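PDB 5LBH: CAIP from Helicobacter cinaedi, which promotes the differentiation of macrophages into foam cells and, as a Dps-like mini-ferritin, probably also binds and stores iron. Local coordinates for residues A95-A98 and D99-F103; W138-K141 and S142-A145. All coordinates share one frame; numbering follows the deposited sequence.

Interaction 1 of 2, residues A95-A98 and D99-F103; sequences AVLA and DYEYF
One face of the Tyr100 ring is taken by Val96, whose CG1 methyl sits over the middle of the ring as a CH-pi contact, 3.8 Å from the Tyr100 centroid and 11° off the ring normal. Both side chains run the same way off the helix, one turn apart. In Val96 the CG1 branch stands anti to the backbone N (chi1 161°), which puts it rather than CG2 beneath the tyrosine. Ile44 and Phe48 of helix 34-61 and Ile137 of helix 120-144 also pack on Tyr100. The residues lie mainly in the N-terminal half of helix 89-116, one of the four long helices of the ferritin-like bundle, so Val96 and Tyr100 belong to its interior. Tyr100 N donates to Val96 O at 2.9 Å, and Glu101 N to Leu97 O at 3.0 Å; the same i to i+4 pattern joins Asp99 N to Ala95 O and Tyr102 N to Ala98 O. On a less buried side, Glu101 bends at chi2 (-103°), bringing its carboxylate back across Leu97, with Glu101 OE2 3.9 Å from Leu97 CD1. Asp99 and Tyr102 direct their polar ends at helix 4-28: Asp99 OD2 forms a salt bridge with Lys21, and Tyr102 OH a hydrogen bond with Asp14.

Interaction 2 of 2, residues W138-K141 and S142-A145; sequences WMLK and SQLA
Leu140 O accepts the backbone N-H of Leu144 at 2.9 Å, in a bond whose N-H...O angle is 150°. The side chain of Leu144 lies against the same oxygen: with CG beside its own backbone N (chi1 -67°), Leu144 CG comes to 3.4 Å from Leu140 O. The turns before it are held in the same i to i+4 manner, Gln143 N giving to Met139 O and Ser142 N to Trp138 O. At the end of the chain the bond from Ala145 N to Lys141 O is weak, despite its 2.9 Å length.

Ser142 turns its hydroxyl back toward the preceding turn. Its OG lies 3.2 Å from Trp138 O and 3.6 Å from Trp138 NE1, the indole approaching from an oblique direction. Gln143 is stretched out, its CG anti to the backbone N (chi1 176°), and runs alongside Leu140 with Gln143 OE1 4.1 Å from Leu140 CD2; the two side chains point the same way.

This is the last stretch of helix 120-144, the final long helix of the ferritin-like bundle, and it has an inner and an outer side. Leu140 and Leu144 look inward onto helix 89-116, meeting Val96 and Tyr100, and Lys90 and Ala93, respectively. Trp138, Met139, Ser142 and Gln143 instead meet a second subunit of the twelve-chain assembly, where Trp138 packs on Trp27, both Met139 and Ser142 on Phe34, and Gln143 on Met32, while Trp138 also reaches Leu60 of a third subunit.

In the fold
Interaction 1 lies mainly in the N-terminal half of helix 89-116 and interaction 2 at the C-terminal end of helix 120-144, the helix that follows it in the chain; their centres are 13 Å apart. They come in series along the sequence, yet they touch in space through leucine side chains. Leu140 CD1 packs 3.6 Å from Val96 CG1 and also meets Tyr100, while Leu144 CD1 reaches Leu97 CD2. Interaction 1, nearer the centre of the chain, touches no other subunit, whereas interaction 2 faces two of them. Together they lead from the interior of one four-helix bundle to the subunit interfaces of the twelve-chain assembly, as in Dps-like mini-ferritins.

Interaction 1 of 2, residues A95-A98 and D99-F103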
ATOM      1  N   ALA A  95      -1.525 -21.686  32.261  1.00 31.69           N
ATOM      2  CA  ALA A  95      -1.931 -22.769  31.373  1.00 28.62           C
ATOM      3  C   ALA A  95      -1.070 -22.774  30.114  1.00 32.27           C
ATOM      4  O   ALA A  95      -0.567 -23.824  29.701  1.00 32.98           O
ATOM      5  CB  ALA A  95      -3.408 -22.648  31.009  1.00 21.00           C
ATOM      6  N   VAL A  96      -0.841 -21.596  29.528  1.00 29.62           N
ATOM      7  CA  VAL A  96      -0.102 -21.511  28.275  1.00 29.41           C
ATOM      8  C   VAL A  96       1.376 -21.808  28.506  1.00 30.47           C
ATOM      9  O   VAL A  96       2.023 -22.474  27.693  1.00 30.97           O
ATOM     10  CB  VAL A  96      -0.313 -20.121  27.636  1.00 29.64           C
ATOM     11  CG1 VAL A  96       0.782 -19.811  26.587  1.00 29.40           C
ATOM     12  CG2 VAL A  96      -1.725 -19.972  27.091  1.00 25.32           C
ATOM     13  N   LEU A  97       1.940 -21.310  29.608  1.00 31.28           N
ATOM     14  CA  LEU A  97       3.342 -21.594  29.905  1.00 32.50           C
ATOM     15  C   LEU A  97       3.574 -23.094  30.056  1.00 35.35           C
ATOM     16  O   LEU A  97       4.510 -23.644  29.471  1.00 33.50           O
ATOM     17  CB  LEU A  97       3.784 -20.855  31.175  1.00 33.53           C
ATOM     18  CG  LEU A  97       5.203 -21.093  31.722  1.00 33.79           C
ATOM     19  CD1 LEU A  97       6.275 -20.680  30.698  1.00 31.76           C
ATOM     20  CD2 LEU A  97       5.449 -20.386  33.052  1.00 27.39           C
ATOM     21  N   ALA A  98       2.682 -23.789  30.771  1.00 33.30           N
ATOM     22  CA  ALA A  98       2.865 -25.225  30.965  1.00 32.15           C
ATOM     23  C   ALA A  98       2.830 -25.973  29.637  1.00 37.39           C
ATOM     24  O   ALA A  98       3.686 -26.826  29.374  1.00 40.68           O
ATOM     25  CB  ALA A  98       1.804 -25.775  31.911  1.00 25.62           C
ATOM     26  N   ASP A  99       1.870 -25.647  28.770  1.00 33.59           N
ATOM     27  CA  ASP A  99       1.813 -26.332  27.482  1.00 36.10           C
ATOM     28  C   ASP A  99       2.982 -25.958  26.579  1.00 33.50           C
ATOM     29  O   ASP A  99       3.433 -26.797  25.792  1.00 30.81           O
ATOM     30  CB  ASP A  99       0.478 -26.068  26.780  1.00 37.02           C
ATOM     31  CG  ASP A  99      -0.665 -26.899  27.369  1.00 36.24           C
ATOM     32  OD1 ASP A  99      -0.384 -27.845  28.125  1.00 37.83           O
ATOM     33  OD2 ASP A  99      -1.838 -26.628  27.056  1.00 39.41           O
ATOM     34  N   TYR A 100       3.479 -24.719  26.672  1.00 30.61           N
ATOM     35  CA  TYR A 100       4.648 -24.312  25.888  1.00 30.72           C
ATOM     36  C   TYR A 100       5.888 -25.115  26.269  1.00 34.57           C
ATOM     37  O   TYR A 100       6.728 -25.417  25.415  1.00 31.42           O
ATOM     38  CB  TYR A 100       4.933 -22.824  26.076  1.00 32.36           C
ATOM     39  CG  TYR A 100       4.166 -21.929  25.169  1.00 27.33           C
ATOM     40  CD1 TYR A 100       3.166 -22.429  24.353  1.00 30.49           C
ATOM     41  CD2 TYR A 100       4.481 -20.597  25.078  1.00 26.22           C
ATOM     42  CE1 TYR A 100       2.469 -21.606  23.501  1.00 31.71           C
ATOM     43  CE2 TYR A 100       3.794 -19.764  24.230  1.00 33.99           C
ATOM     44  CZ  TYR A 100       2.793 -20.272  23.445  1.00 35.46           C
ATOM     45  OH  TYR A 100       2.105 -19.430  22.605  1.00 41.41           O
ATOM     46  N   GLU A 101       6.049 -25.417  27.564  1.00 34.84           N
ATOM     47  CA  GLU A 101       7.174 -26.230  28.004  1.00 36.90           C
ATOM     48  C   GLU A 101       7.065 -27.628  27.427  1.00 38.59           C
ATOM     49  O   GLU A 101       8.079 -28.270  27.123  1.00 41.47           O
ATOM     50  CB  GLU A 101       7.179 -26.359  29.527  1.00 35.20           C
ATOM     51  CG  GLU A 101       6.919 -25.087  30.252  1.00 40.29           C
ATOM     52  CD  GLU A 101       8.153 -24.488  30.806  1.00 48.97           C
ATOM     53  OE1 GLU A 101       9.178 -24.554  30.094  1.00 49.25           O
ATOM     54  OE2 GLU A 101       8.078 -23.917  31.923  1.00 49.84           O
ATOM     55  N   TYR A 102       5.836 -28.112  27.279  1.00 34.28           N
ATOM     56  CA  TYR A 102       5.616 -29.401  26.653  1.00 34.56           C
ATOM     57  C   TYR A 102       5.987 -29.359  25.176  1.00 31.17           C
ATOM     58  O   TYR A 102       6.739 -30.210  24.695  1.00 33.78           O
ATOM     59  CB  TYR A 102       4.164 -29.801  26.849  1.00 32.32           C
ATOM     60  CG  TYR A 102       3.762 -31.008  26.062  1.00 36.34           C
ATOM     61  CD1 TYR A 102       2.970 -30.875  24.920  1.00 37.83           C
ATOM     62  CD2 TYR A 102       4.185 -32.274  26.433  1.00 31.26           C
ATOM     63  CE1 TYR A 102       2.589 -31.980  24.192  1.00 38.35           C
ATOM     64  CE2 TYR A 102       3.816 -33.375  25.714  1.00 32.79           C
ATOM     65  CZ  TYR A 102       3.017 -33.229  24.590  1.00 37.16           C
ATOM     66  OH  TYR A 102       2.646 -34.340  23.855  1.00 40.64           O
ATOM     67  N   PHE A 103       5.504 -28.353  24.449  1.00 31.75           N
ATOM     68  CA  PHE A 103       5.867 -28.224  23.039  1.00 31.25           C
ATOM     69  C   PHE A 103       7.368 -28.016  22.874  1.00 31.48           C
ATOM     70  O   PHE A 103       7.960 -28.508  21.908  1.00 31.53           O
ATOM     71  CB  PHE A 103       5.084 -27.081  22.388  1.00 25.68           C
ATOM     72  CG  PHE A 103       3.674 -27.449  21.971  1.00 24.83           C
ATOM     73  CD1 PHE A 103       3.441 -28.274  20.877  1.00 28.17           C
ATOM     74  CD2 PHE A 103       2.573 -26.954  22.669  1.00 25.92           C
ATOM     75  CE1 PHE A 103       2.127 -28.583  20.469  1.00 22.61           C
ATOM     76  CE2 PHE A 103       1.276 -27.259  22.285  1.00 22.32           C
ATOM     77  CZ  PHE A 103       1.050 -28.084  21.192  1.00 24.94           C
TER

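Interaction 2 of 2, residues W138-K141 and S142-A145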
ATOM      1  N   TRP A 138      10.230 -17.190  28.046  1.00 33.74           N
ATOM      2  CA  TRP A 138      10.893 -16.125  28.799  1.00 37.45           C
ATOM      3  C   TRP A 138       9.940 -14.963  29.100  1.00 40.10           C
ATOM      4  O   TRP A 138      10.005 -14.355  30.176  1.00 35.65           O
ATOM      5  CB  TRP A 138      12.117 -15.613  28.032  1.00 38.17           C
ATOM      6  CG  TRP A 138      12.619 -14.312  28.587  1.00 41.36           C
ATOM      7  CD1 TRP A 138      13.123 -14.098  29.843  1.00 45.97           C
ATOM      8  CD2 TRP A 138      12.652 -13.041  27.923  1.00 45.39           C
ATOM      9  NE1 TRP A 138      13.472 -12.775  29.999  1.00 49.71           N
ATOM     10  CE2 TRP A 138      13.193 -12.103  28.837  1.00 51.57           C
ATOM     11  CE3 TRP A 138      12.293 -12.603  26.641  1.00 45.80           C
ATOM     12  CZ2 TRP A 138      13.366 -10.750  28.514  1.00 51.49           C
ATOM     13  CZ3 TRP A 138      12.473 -11.258  26.318  1.00 51.09           C
ATOM     14  CH2 TRP A 138      13.002 -10.349  27.254  1.00 52.83           C
ATOM     15  N   MET A 139       9.052 -14.636  28.159  1.00 36.92           N
ATOM     16  CA  MET A 139       8.160 -13.506  28.362  1.00 37.24           C
ATOM     17  C   MET A 139       7.059 -13.848  29.360  1.00 40.95           C
ATOM     18  O   MET A 139       6.701 -13.019  30.206  1.00 36.90           O
ATOM     19  CB  MET A 139       7.568 -13.073  27.024  1.00 35.35           C
ATOM     20  CG  MET A 139       8.579 -12.453  26.051  1.00 36.68           C
ATOM     21  SD  MET A 139       7.765 -11.993  24.495  1.00 45.39           S
ATOM     22  CE  MET A 139       9.067 -11.046  23.733  1.00 32.93           C
ATOM     23  N   LEU A 140       6.535 -15.081  29.301  1.00 38.80           N
ATOM     24  CA  LEU A 140       5.492 -15.486  30.240  1.00 37.64           C
ATOM     25  C   LEU A 140       6.038 -15.587  31.659  1.00 40.23           C
ATOM     26  O   LEU A 140       5.350 -15.220  32.619  1.00 34.84           O
ATOM     27  CB  LEU A 140       4.876 -16.817  29.817  1.00 38.29           C
ATOM     28  CG  LEU A 140       3.841 -16.790  28.690  1.00 36.06           C
ATOM     29  CD1 LEU A 140       3.641 -18.194  28.093  1.00 32.40           C
ATOM     30  CD2 LEU A 140       2.540 -16.245  29.184  1.00 33.35           C
ATOM     31  N   LYS A 141       7.273 -16.088  31.815  1.00 39.47           N
ATOM     32  CA  LYS A 141       7.872 -16.122  33.146  1.00 35.19           C
ATOM     33  C   LYS A 141       8.091 -14.717  33.693  1.00 37.74           C
ATOM     34  O   LYS A 141       7.869 -14.467  34.882  1.00 36.93           O
ATOM     35  CB  LYS A 141       9.189 -16.888  33.133  1.00 30.70           C
ATOM     36  CG  LYS A 141       9.049 -18.386  33.004  1.00 41.09           C
ATOM     37  CD  LYS A 141      10.419 -18.993  32.808  1.00 38.97           C
ATOM     38  CE  LYS A 141      10.382 -20.497  32.841  1.00 50.43           C
ATOM     39  NZ  LYS A 141      11.740 -21.074  32.565  1.00 60.47           N
ATOM     40  N   SER A 142       8.498 -13.776  32.838  1.00 39.80           N
ATOM     41  CA  SER A 142       8.657 -12.408  33.318  1.00 39.92           C
ATOM     42  C   SER A 142       7.308 -11.819  33.690  1.00 40.04           C
ATOM     43  O   SER A 142       7.190 -11.108  34.692  1.00 40.65           O
ATOM     44  CB  SER A 142       9.349 -11.546  32.265  1.00 38.84           C
ATOM     45  OG  SER A 142      10.704 -11.927  32.116  1.00 44.12           O
ATOM     46  N   GLN A 143       6.267 -12.166  32.932  1.00 38.92           N
ATOM     47  CA  GLN A 143       4.954 -11.611  33.201  1.00 37.65           C
ATOM     48  C   GLN A 143       4.350 -12.192  34.473  1.00 39.09           C
ATOM     49  O   GLN A 143       3.665 -11.476  35.205  1.00 44.30           O
ATOM     50  CB  GLN A 143       4.056 -11.844  31.990  1.00 38.15           C
ATOM     51  CG  GLN A 143       2.619 -11.404  32.178  1.00 48.61           C
ATOM     52  CD  GLN A 143       1.762 -11.697  30.969  1.00 50.00           C
ATOM     53  OE1 GLN A 143       2.257 -12.177  29.947  1.00 52.08           O
ATOM     54  NE2 GLN A 143       0.469 -11.398  31.071  1.00 56.31           N
ATOM     55  N   LEU A 144       4.637 -13.454  34.791  1.00 40.43           N
ATOM     56  CA  LEU A 144       4.152 -14.071  36.023  1.00 39.14           C
ATOM     57  C   LEU A 144       5.059 -13.808  37.219  1.00 43.47           C
ATOM     58  O   LEU A 144       4.645 -14.061  38.353  1.00 45.47           O
ATOM     59  CB  LEU A 144       3.995 -15.588  35.831  1.00 39.06           C
ATOM     60  CG  LEU A 144       2.899 -16.066  34.863  1.00 40.44           C
ATOM     61  CD1 LEU A 144       3.160 -17.490  34.374  1.00 37.97           C
ATOM     62  CD2 LEU A 144       1.560 -16.008  35.553  1.00 35.44           C
ATOM     63  N   ALA A 145       6.259 -13.275  37.003  1.00 42.63           N
ATOM     64  CA  ALA A 145       7.181 -12.979  38.099  1.00 43.96           C
ATOM     65  C   ALA A 145       6.625 -11.870  38.998  1.00 52.87           C
ATOM     66  O   ALA A 145       6.808 -11.893  40.220  1.00 57.31           O
ATOM     67  CB  ALA A 145       8.553 -12.581  37.563  1.00 39.66           C
ATOM     68  OXT ALA A 145       5.977 -10.924  38.526  1.00 55.76           O
TER